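Side-chain contacts in putative glycoside hydrolase (Parabacteroides distasonis ATCC 8503, PDB 3GYC), which probably cleaves glycosidic bonds in carbohydrates, as a cellulase-like enzyme built on a TIM barrel: residues A[318-323]-A[354-359]; A[189-194]-A[208-213]; A[102-107]-A[150-155]. One frame throughout, in Å; residues are numbered along the deposited sequence.

Interaction 1 (A[318-323]-A[354-359]); sequences LKWDWV and AGMWRD
Trp-320 and Gly-355 bring the two backbones closest, with their CA atoms 6.2 Å apart; the loop of 318-323 is just turning into helix 321-337, while 354-359 winds through the short helix 354-357. Because Gly-355 has no CB in the way, its CA settles directly on the indole, 3.6 Å from the centroid of the five-membered ring and 20° off the normal, a CH-pi contact over the face. The main chain then runs on across the same face, and Met-356 (here selenomethionine) sets its CB over the six-membered ring, 3.7 Å from Trp-320 CZ3. Both segments belong to connections that follow barrel strands, 301-303 and 340-343, which are neighbours in the eight-stranded TIM barrel; the contact therefore ties two adjacent loops on the C-terminal side of the strands. In Met-356 the CG stands anti to the backbone N (chi1 179°), and bends at chi2 and chi3 fold the chain back, bringing CE round to the rim of the indole, 3.8 Å from Trp-320 CE3. That same methyl reaches Val-323 CG1 at a looser 4.4 Å. Next to these contacts, Tyr-312 meets the Trp-320 ring edge-to-face. Asp-314 holds the first turn of the short helix in position: its OD2 pairs with the amide of Ala-354 and its OD1 with that of Gly-355.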
loop_
_atom_site.group_PDB
_atom_site.type_symbol
_atom_site.label_atom_id
_atom_site.label_comp_id
_atom_site.label_asym_id
_atom_site.label_seq_id
_atom_site.Cartn_x
_atom_site.Cartn_y
_atom_site.Cartn_z
ATOM N N LEU A 318 -21.495 -6.241 10.548
ATOM C CA LEU A 318 -20.147 -6.680 10.181
ATOM C C LEU A 318 -19.277 -6.750 11.460
ATOM O O LEU A 318 -18.949 -5.734 12.089
ATOM C CB LEU A 318 -19.473 -5.840 9.078
ATOM C CG LEU A 318 -20.047 -5.942 7.641
ATOM C CD1 LEU A 318 -19.200 -5.115 6.619
ATOM C CD2 LEU A 318 -20.154 -7.390 7.164
ATOM N N LYS A 319 -18.870 -7.950 11.810
ATOM C CA LYS A 319 -17.991 -8.163 12.980
ATOM C C LYS A 319 -16.537 -8.151 12.538
ATOM O O LYS A 319 -16.195 -8.638 11.461
ATOM C CB LYS A 319 -18.314 -9.492 13.696
ATOM C CG LYS A 319 -19.716 -9.577 14.303
ATOM C CD LYS A 319 -20.068 -11.009 14.719
ATOM N N TRP A 320 -15.684 -7.579 13.376
ATOM C CA TRP A 320 -14.266 -7.484 13.073
ATOM C C TRP A 320 -13.458 -8.601 13.656
ATOM O O TRP A 320 -12.309 -8.773 13.258
ATOM C CB TRP A 320 -13.689 -6.168 13.607
ATOM C CG TRP A 320 -14.118 -4.961 12.835
ATOM C CD1 TRP A 320 -15.223 -4.208 13.059
ATOM C CD2 TRP A 320 -13.453 -4.371 11.712
ATOM N NE1 TRP A 320 -15.270 -3.168 12.169
ATOM C CE2 TRP A 320 -14.215 -3.267 11.310
ATOM C CE3 TRP A 320 -12.300 -4.683 11.001
ATOM C CZ2 TRP A 320 -13.836 -2.439 10.243
ATOM C CZ3 TRP A 320 -11.904 -3.845 9.938
ATOM C CH2 TRP A 320 -12.697 -2.767 9.553
ATOM N N ASP A 321 -14.012 -9.359 14.600
ATOM C CA ASP A 321 -13.200 -10.371 15.267
ATOM C C ASP A 321 -12.500 -11.400 14.390
ATOM O O ASP A 321 -11.281 -11.593 14.509
ATOM C CB ASP A 321 -13.917 -11.022 16.471
ATOM C CG ASP A 321 -15.192 -11.800 16.113
ATOM O OD1 ASP A 321 -15.614 -11.931 14.935
ATOM O OD2 ASP A 321 -15.782 -12.298 17.091
ATOM N N TRP A 322 -13.239 -12.031 13.484
ATOM C CA TRP A 322 -12.651 -13.043 12.618
ATOM C C TRP A 322 -11.681 -12.463 11.584
ATOM O O TRP A 322 -10.724 -13.150 11.146
ATOM C CB TRP A 322 -13.733 -13.903 11.959
ATOM C CG TRP A 322 -14.639 -13.159 11.054
ATOM C CD1 TRP A 322 -15.748 -12.414 11.404
ATOM C CD2 TRP A 322 -14.558 -13.109 9.628
ATOM N NE1 TRP A 322 -16.331 -11.885 10.274
ATOM C CE2 TRP A 322 -15.628 -12.297 9.174
ATOM C CE3 TRP A 322 -13.681 -13.662 8.683
ATOM C CZ2 TRP A 322 -15.835 -12.038 7.829
ATOM C CZ3 TRP A 322 -13.880 -13.385 7.358
ATOM C CH2 TRP A 322 -14.944 -12.577 6.940
ATOM N N VAL A 323 -11.904 -11.195 11.210
ATOM C CA VAL A 323 -11.027 -10.504 10.298
ATOM C C VAL A 323 -9.692 -10.203 11.014
ATOM O O VAL A 323 -8.600 -10.417 10.435
ATOM C CB VAL A 323 -11.684 -9.184 9.783
ATOM C CG1 VAL A 323 -10.724 -8.435 8.943
ATOM C CG2 VAL A 323 -12.986 -9.544 8.994
ATOM N N ALA A 354 -13.201 2.201 12.979
ATOM C CA ALA A 354 -13.270 2.190 14.425
ATOM C C ALA A 354 -13.115 0.780 14.996
ATOM O O ALA A 354 -12.420 0.571 16.017
ATOM C CB ALA A 354 -14.592 2.845 14.912
ATOM N N GLY A 355 -13.704 -0.187 14.295
ATOM C CA GLY A 355 -13.686 -1.580 14.711
ATOM C C GLY A 355 -12.307 -2.219 14.729
ATOM O O GLY A 355 -12.070 -3.174 15.482
HETATM N N MSE A 356 -11.442 -1.745 13.833
HETATM C CA MSE A 356 -10.067 -2.179 13.757
HETATM C C MSE A 356 -9.113 -1.297 14.592
HETATM O O MSE A 356 -8.173 -1.803 15.230
HETATM C CB MSE A 356 -9.608 -2.225 12.317
HETATM C CG MSE A 356 -8.150 -2.661 12.175
HETATM SE SE MSE A 356 -7.752 -4.419 12.754
HETATM C CE MSE A 356 -8.570 -5.334 11.205
ATOM N N TRP A 357 -9.350 0.009 14.590
ATOM C CA TRP A 357 -8.460 0.927 15.279
ATOM C C TRP A 357 -8.537 0.885 16.790
ATOM O O TRP A 357 -7.568 1.206 17.464
ATOM C CB TRP A 357 -8.815 2.339 14.826
ATOM C CG TRP A 357 -7.858 3.489 15.110
ATOM C CD1 TRP A 357 -8.135 4.621 15.832
ATOM C CD2 TRP A 357 -6.539 3.683 14.578
ATOM N NE1 TRP A 357 -7.053 5.491 15.791
ATOM C CE2 TRP A 357 -6.070 4.936 15.038
ATOM C CE3 TRP A 357 -5.693 2.904 13.815
ATOM C CZ2 TRP A 357 -4.806 5.420 14.731
ATOM C CZ3 TRP A 357 -4.443 3.373 13.515
ATOM C CH2 TRP A 357 -4.004 4.637 13.973
ATOM N N ARG A 358 -9.690 0.498 17.330
ATOM C CA ARG A 358 -9.917 0.661 18.746
ATOM C C ARG A 358 -9.148 -0.200 19.750
ATOM O O ARG A 358 -8.781 0.320 20.810
ATOM C CB ARG A 358 -11.405 0.567 19.066
ATOM C CG ARG A 358 -12.020 -0.798 18.837
ATOM C CD ARG A 358 -13.563 -0.803 19.149
ATOM N NE ARG A 358 -14.237 0.496 18.882
ATOM C CZ ARG A 358 -15.556 0.707 19.010
ATOM N NH1 ARG A 358 -16.366 -0.288 19.313
ATOM N NH2 ARG A 358 -16.054 1.922 18.797
ATOM N N ASP A 359 -8.888 -1.468 19.448
ATOM C CA ASP A 359 -8.243 -2.407 20.436
ATOM C C ASP A 359 -6.714 -2.129 20.479
ATOM O O ASP A 359 -5.958 -2.769 19.766
ATOM C CB ASP A 359 -8.610 -3.848 20.001
ATOM C CG ASP A 359 -8.069 -4.940 20.897
ATOM O OD1 ASP A 359 -7.291 -4.678 21.851
ATOM O OD2 ASP A 359 -8.436 -6.115 20.607
#

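Interaction 2 (A[189-194]-A[208-213]); sequences LRWMKT and FLYSFD
Met-192, a selenomethionine, lays its CG over the middle of the Tyr-210 ring, 3.6 Å from the centroid and only 11° off the normal, a CH-pi contact in the seam between helix 186-200 and the fifth strand of the TIM barrel. Its SE makes two Met-aromatic contacts: obliquely to the Tyr-210 ring, 4.1 Å from its centroid, and at the edge of Phe-212, in the ring plane, 3.6 Å from CZ. The chain is nearly straight through chi2 (-169°) and turns at chi3, carrying SE out to Phe-212 and CE round beside CZ. Trp-191 approaches from the other end of the tyrosine, its side chain at about a right angle to it; NE1 gives Tyr-210 OH a weak, bent hydrogen bond of 3.2 Å, with the oxygen in the indole plane. The stronger partner of that hydroxyl is Ser-195 OG, one turn further along the helix, which also bonds to the carbonyl oxygen of Trp-191. With an alanine in place of Tyr-210, ring and hydroxyl go together, which would probably open a gap beside Met-192 CG and leave Trp-191 NE1 without the acceptor described here. Further out, Trp-162 meets Tyr-210 edge-to-face and Trp-183 stacks on Phe-212. Within 208-213 itself, Tyr-210 O sits 3.6 Å above the plane of the Phe-212 ring, over its centre.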
loop_
_atom_site.group_PDB
_atom_site.type_symbol
_atom_site.label_atom_id
_atom_site.label_comp_id
_atom_site.label_asym_id
_atom_site.label_seq_id
_atom_site.Cartn_x
_atom_site.Cartn_y
_atom_site.Cartn_z
ATOM N N LEU A 189 7.304 -4.325 -18.045
ATOM C CA LEU A 189 8.697 -4.403 -17.622
ATOM C C LEU A 189 9.537 -3.283 -18.221
ATOM O O LEU A 189 10.345 -2.676 -17.515
ATOM C CB LEU A 189 9.319 -5.755 -18.003
ATOM C CG LEU A 189 8.725 -6.976 -17.304
ATOM C CD1 LEU A 189 9.353 -8.220 -17.881
ATOM C CD2 LEU A 189 8.894 -6.905 -15.785
ATOM N N ARG A 190 9.323 -2.998 -19.504
ATOM C CA ARG A 190 10.088 -1.975 -20.213
ATOM C C ARG A 190 9.796 -0.581 -19.690
ATOM O O ARG A 190 10.691 0.239 -19.534
ATOM C CB ARG A 190 9.795 -2.024 -21.715
ATOM C CG ARG A 190 10.747 -1.178 -22.546
ATOM N N TRP A 191 8.528 -0.298 -19.475
ATOM C CA TRP A 191 8.103 0.967 -18.917
ATOM C C TRP A 191 8.726 1.184 -17.545
ATOM O O TRP A 191 9.310 2.231 -17.269
ATOM C CB TRP A 191 6.577 0.956 -18.772
ATOM C CG TRP A 191 6.018 2.141 -18.090
ATOM C CD1 TRP A 191 6.154 2.466 -16.783
ATOM C CD2 TRP A 191 5.180 3.142 -18.668
ATOM N NE1 TRP A 191 5.490 3.619 -16.513
ATOM C CE2 TRP A 191 4.878 4.061 -17.654
ATOM C CE3 TRP A 191 4.665 3.353 -19.951
ATOM C CZ2 TRP A 191 4.052 5.171 -17.864
ATOM C CZ3 TRP A 191 3.851 4.465 -20.172
ATOM C CH2 TRP A 191 3.558 5.363 -19.133
HETATM N N MSE A 192 8.536 0.213 -16.659
HETATM C CA MSE A 192 9.065 0.308 -15.310
HETATM C C MSE A 192 10.567 0.548 -15.351
HETATM O O MSE A 192 11.060 1.475 -14.721
HETATM C CB MSE A 192 8.750 -0.947 -14.490
HETATM C CG MSE A 192 7.277 -1.111 -14.172
HETATM SE SE MSE A 192 6.959 -2.492 -12.864
HETATM C CE MSE A 192 7.371 -4.054 -13.924
ATOM N N LYS A 193 11.276 -0.236 -16.156
ATOM C CA LYS A 193 12.729 -0.133 -16.212
ATOM C C LYS A 193 13.159 1.280 -16.635
ATOM O O LYS A 193 13.972 1.900 -15.951
ATOM C CB LYS A 193 13.322 -1.208 -17.135
ATOM C CG LYS A 193 14.830 -1.378 -16.979
ATOM N N THR A 194 12.582 1.802 -17.719
ATOM C CA THR A 194 12.905 3.165 -18.182
ATOM C C THR A 194 12.608 4.254 -17.148
ATOM O O THR A 194 13.402 5.206 -17.013
ATOM C CB THR A 194 12.140 3.528 -19.471
ATOM O OG1 THR A 194 12.561 2.656 -20.525
ATOM C CG2 THR A 194 12.398 4.979 -19.883
ATOM N N PHE A 208 13.428 2.397 -5.036
ATOM C CA PHE A 208 12.312 2.566 -5.966
ATOM C C PHE A 208 11.710 1.241 -6.358
ATOM O O PHE A 208 12.410 0.239 -6.501
ATOM C CB PHE A 208 12.773 3.257 -7.245
ATOM C CG PHE A 208 13.146 4.711 -7.057
ATOM C CD1 PHE A 208 12.158 5.670 -6.833
ATOM C CD2 PHE A 208 14.451 5.121 -7.155
ATOM C CE1 PHE A 208 12.479 7.020 -6.675
ATOM C CE2 PHE A 208 14.781 6.456 -6.985
ATOM C CZ PHE A 208 13.777 7.403 -6.726
ATOM N N LEU A 209 10.406 1.253 -6.588
ATOM C CA LEU A 209 9.673 0.067 -7.016
ATOM C C LEU A 209 8.337 0.458 -7.629
ATOM O O LEU A 209 8.026 1.635 -7.718
ATOM C CB LEU A 209 9.363 -0.806 -5.790
ATOM C CG LEU A 209 8.275 -0.262 -4.848
ATOM C CD1 LEU A 209 7.537 -1.407 -4.190
ATOM C CD2 LEU A 209 8.871 0.751 -3.856
ATOM N N TYR A 210 7.582 -0.557 -8.064
ATOM C CA TYR A 210 6.173 -0.449 -8.402
ATOM C C TYR A 210 5.524 -1.570 -7.587
ATOM O O TYR A 210 6.114 -2.662 -7.469
ATOM C CB TYR A 210 5.884 -0.676 -9.864
ATOM C CG TYR A 210 6.178 0.449 -10.836
ATOM C CD1 TYR A 210 7.468 0.825 -11.139
ATOM C CD2 TYR A 210 5.141 1.059 -11.549
ATOM C CE1 TYR A 210 7.738 1.818 -12.101
ATOM C CE2 TYR A 210 5.395 2.039 -12.494
ATOM C CZ TYR A 210 6.686 2.411 -12.773
ATOM O OH TYR A 210 6.928 3.382 -13.702
ATOM N N SER A 211 4.348 -1.321 -6.997
ATOM C CA SER A 211 3.688 -2.327 -6.162
ATOM C C SER A 211 2.683 -3.149 -6.968
ATOM O O SER A 211 2.031 -2.642 -7.871
ATOM C CB SER A 211 3.010 -1.702 -4.944
ATOM O OG SER A 211 1.994 -0.779 -5.280
ATOM N N PHE A 212 2.584 -4.422 -6.602
ATOM C CA PHE A 212 1.775 -5.390 -7.291
ATOM C C PHE A 212 0.788 -6.177 -6.402
ATOM O O PHE A 212 1.007 -6.339 -5.197
ATOM C CB PHE A 212 2.690 -6.408 -7.959
ATOM C CG PHE A 212 3.807 -5.814 -8.798
ATOM C CD1 PHE A 212 3.587 -4.751 -9.654
ATOM C CD2 PHE A 212 5.060 -6.417 -8.800
ATOM C CE1 PHE A 212 4.599 -4.241 -10.420
ATOM C CE2 PHE A 212 6.082 -5.926 -9.580
ATOM C CZ PHE A 212 5.848 -4.832 -10.395
ATOM N N ASP A 213 -0.315 -6.636 -7.013
ATOM C CA ASP A 213 -1.277 -7.507 -6.345
ATOM C C ASP A 213 -1.481 -8.852 -7.091
ATOM O O ASP A 213 -2.229 -9.705 -6.608
ATOM C CB ASP A 213 -2.631 -6.818 -6.158
ATOM C CG ASP A 213 -3.290 -6.423 -7.503
ATOM O OD1 ASP A 213 -2.628 -6.483 -8.570
ATOM O OD2 ASP A 213 -4.482 -6.042 -7.484
#

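Interaction 3 (A[102-107]-A[150-155]); sequences KCKERD and LDTILY
Behind the meeting of Lys-104 with Thr-152, the last turn of helix 95-105 is drawn together on its far side at one polar atom, the carbonyl oxygen of Lys-102. Arg-106 NH1 reaches it at 3.0 Å, with an N-H...O angle of 152°; the oxygen lies in the guanidinium plane, while the donor is tilted 35° from the carbonyl plane. The backbone N of Arg-106 adds a weak bond of 3.5 Å to the same oxygen, so one residue holds it twice. The other guanidinium nitrogens turn to helix 39-48, NE to Asp-44 and NH2 to Asp-40, whose second oxygen pairs with Lys-102 NZ; this charge cluster probably helps keep the guanidinium from rotating. Straight after it the helix stops in a Schellman motif, with Asp-107 at positive phi as the C-prime residue and its N bonded to Lys-104 O at 3.1 Å.

Across the contact the backbones approach to 6.0 Å between the CA atoms of Lys-104 and Thr-152. The side chains cross at about a right angle, and the threonine hydroxyl meets the lysine's aliphatic stem in van der Waals contact, OG1 being 3.4 Å from Lys-104 CB and 3.7 Å from CG; the chain runs extended to CE, then bends at chi4 (-64°), taking NZ away. In Thr-152 the CG2 methyl is anti to the backbone N, and it turns to Cys-103 CB at a loose 4.3 Å.

This is the N-terminal side of the barrel strands, where helix 95-105 gives way to strand 109-113 and the 3-10 turn 150-152 leads into strand 153-157. Between them, Val-110 makes backbone hydrogen bonds with Thr-152 and Leu-154, and the side chains of Cys-103 and Thr-152 both rest on it; Leu-150 leans the other way, onto helix 130-146.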
loop_
_atom_site.group_PDB
_atom_site.type_symbol
_atom_site.label_atom_id
_atom_site.label_comp_id
_atom_site.label_asym_id
_atom_site.label_seq_id
_atom_site.Cartn_x
_atom_site.Cartn_y
_atom_site.Cartn_z
ATOM N N LYS A 102 5.231 16.295 10.623
ATOM C CA LYS A 102 4.645 15.690 11.821
ATOM C C LYS A 102 5.125 14.238 11.969
ATOM O O LYS A 102 5.368 13.777 13.113
ATOM C CB LYS A 102 3.111 15.781 11.822
ATOM C CG LYS A 102 2.593 17.221 11.896
ATOM C CD LYS A 102 1.063 17.259 11.880
ATOM C CE LYS A 102 0.538 18.743 11.788
ATOM N NZ LYS A 102 0.853 19.632 12.917
ATOM N N CYS A 103 5.296 13.549 10.843
ATOM C CA CYS A 103 5.894 12.216 10.853
ATOM C C CYS A 103 7.324 12.249 11.358
ATOM O O CYS A 103 7.682 11.491 12.272
ATOM C CB CYS A 103 5.821 11.555 9.470
ATOM S SG CYS A 103 4.113 11.177 9.011
ATOM N N LYS A 104 8.120 13.189 10.848
ATOM C CA LYS A 104 9.528 13.318 11.237
ATOM C C LYS A 104 9.686 13.558 12.718
ATOM O O LYS A 104 10.578 13.007 13.348
ATOM C CB LYS A 104 10.188 14.453 10.469
ATOM C CG LYS A 104 11.640 14.671 10.772
ATOM C CD LYS A 104 12.187 15.728 9.827
ATOM C CE LYS A 104 13.672 15.962 10.020
ATOM N NZ LYS A 104 13.935 16.516 11.383
ATOM N N GLU A 105 8.844 14.417 13.254
ATOM C CA GLU A 105 8.858 14.777 14.654
ATOM C C GLU A 105 8.699 13.554 15.544
ATOM O O GLU A 105 9.219 13.545 16.620
ATOM C CB GLU A 105 7.702 15.756 14.945
ATOM C CG GLU A 105 7.477 16.075 16.396
ATOM N N ARG A 106 7.998 12.541 15.050
ATOM C CA ARG A 106 7.680 11.329 15.790
ATOM C C ARG A 106 8.468 10.110 15.298
ATOM O O ARG A 106 8.131 8.991 15.642
ATOM C CB ARG A 106 6.180 11.056 15.652
ATOM C CG ARG A 106 5.240 12.125 16.220
ATOM C CD ARG A 106 3.751 11.882 15.822
ATOM N NE ARG A 106 2.858 12.801 16.523
ATOM C CZ ARG A 106 2.757 14.096 16.243
ATOM N NH1 ARG A 106 3.472 14.650 15.261
ATOM N NH2 ARG A 106 1.942 14.855 16.937
ATOM N N ASP A 107 9.525 10.327 14.520
ATOM C CA ASP A 107 10.318 9.230 13.907
ATOM C C ASP A 107 9.460 8.210 13.166
ATOM O O ASP A 107 9.658 7.014 13.311
ATOM C CB ASP A 107 11.230 8.489 14.917
ATOM C CG ASP A 107 12.085 7.357 14.237
ATOM O OD1 ASP A 107 12.416 7.458 13.000
ATOM O OD2 ASP A 107 12.419 6.347 14.922
ATOM N N LEU A 150 13.502 14.802 2.906
ATOM C CA LEU A 150 13.683 13.592 2.098
ATOM C C LEU A 150 14.078 12.377 2.950
ATOM O O LEU A 150 13.713 11.258 2.623
ATOM C CB LEU A 150 14.693 13.838 0.990
ATOM C CG LEU A 150 14.570 13.003 -0.279
ATOM C CD1 LEU A 150 13.122 12.952 -0.736
ATOM C CD2 LEU A 150 15.516 13.583 -1.380
ATOM N N ASP A 151 14.806 12.600 4.044
ATOM C CA ASP A 151 15.196 11.490 4.930
ATOM C C ASP A 151 14.019 10.830 5.651
ATOM O O ASP A 151 14.171 9.738 6.195
ATOM C CB ASP A 151 16.232 11.949 5.937
ATOM C CG ASP A 151 17.518 12.376 5.260
ATOM O OD1 ASP A 151 17.921 11.679 4.288
ATOM O OD2 ASP A 151 18.103 13.424 5.669
ATOM N N THR A 152 12.851 11.461 5.623
ATOM C CA THR A 152 11.628 10.860 6.184
ATOM C C THR A 152 10.999 9.850 5.221
ATOM O O THR A 152 10.209 9.035 5.633
ATOM C CB THR A 152 10.632 11.974 6.533
ATOM O OG1 THR A 152 11.132 12.701 7.667
ATOM C CG2 THR A 152 9.247 11.430 6.822
ATOM N N ILE A 153 11.373 9.905 3.937
ATOM C CA ILE A 153 10.829 9.036 2.943
ATOM C C ILE A 153 11.602 7.716 2.963
ATOM O O ILE A 153 12.834 7.691 2.904
ATOM C CB ILE A 153 10.873 9.679 1.531
ATOM C CG1 ILE A 153 10.087 11.005 1.529
ATOM C CG2 ILE A 153 10.388 8.670 0.484
ATOM C CD1 ILE A 153 8.666 10.969 2.107
ATOM N N LEU A 154 10.839 6.638 3.042
ATOM C CA LEU A 154 11.375 5.289 3.172
ATOM C C LEU A 154 11.619 4.649 1.806
ATOM O O LEU A 154 12.634 4.014 1.562
ATOM C CB LEU A 154 10.349 4.482 3.957
ATOM C CG LEU A 154 10.685 3.113 4.431
ATOM C CD1 LEU A 154 11.893 3.198 5.391
ATOM C CD2 LEU A 154 9.380 2.548 5.085
ATOM N N TYR A 155 10.661 4.833 0.921
ATOM C CA TYR A 155 10.724 4.294 -0.418
ATOM C C TYR A 155 9.760 5.051 -1.296
ATOM O O TYR A 155 8.888 5.753 -0.804
ATOM C CB TYR A 155 10.389 2.788 -0.451
ATOM C CG TYR A 155 8.964 2.389 -0.097
ATOM C CD1 TYR A 155 7.967 2.457 -1.048
ATOM C CD2 TYR A 155 8.618 1.923 1.171
ATOM C CE1 TYR A 155 6.649 2.078 -0.759
ATOM C CE2 TYR A 155 7.284 1.574 1.480
ATOM C CZ TYR A 155 6.325 1.631 0.501
ATOM O OH TYR A 155 5.030 1.267 0.706
#

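Overall arrangement
From the N terminus, interaction 3 comes first, closing a loop of 42 residues that takes in strand 109-113 and helix 130-146. Interaction 2 follows, joining helix 186-200 to the strand 208-209 over 13 residues, and interaction 1 comes last, spanning 30 residues that include most of helix 321-337 and strand 340-343. The three loops run in series; none nests in or crosses another. Interactions 2 and 3 touch through neighbouring barrel strands, Leu-209 CD2 lying 3.4 Å from Tyr-155 CD1. Interaction 1 stands apart, its centre about 34 Å from that of interaction 2, on the opposite side of the chain's centre, where it joins loops after the seventh and eighth strands.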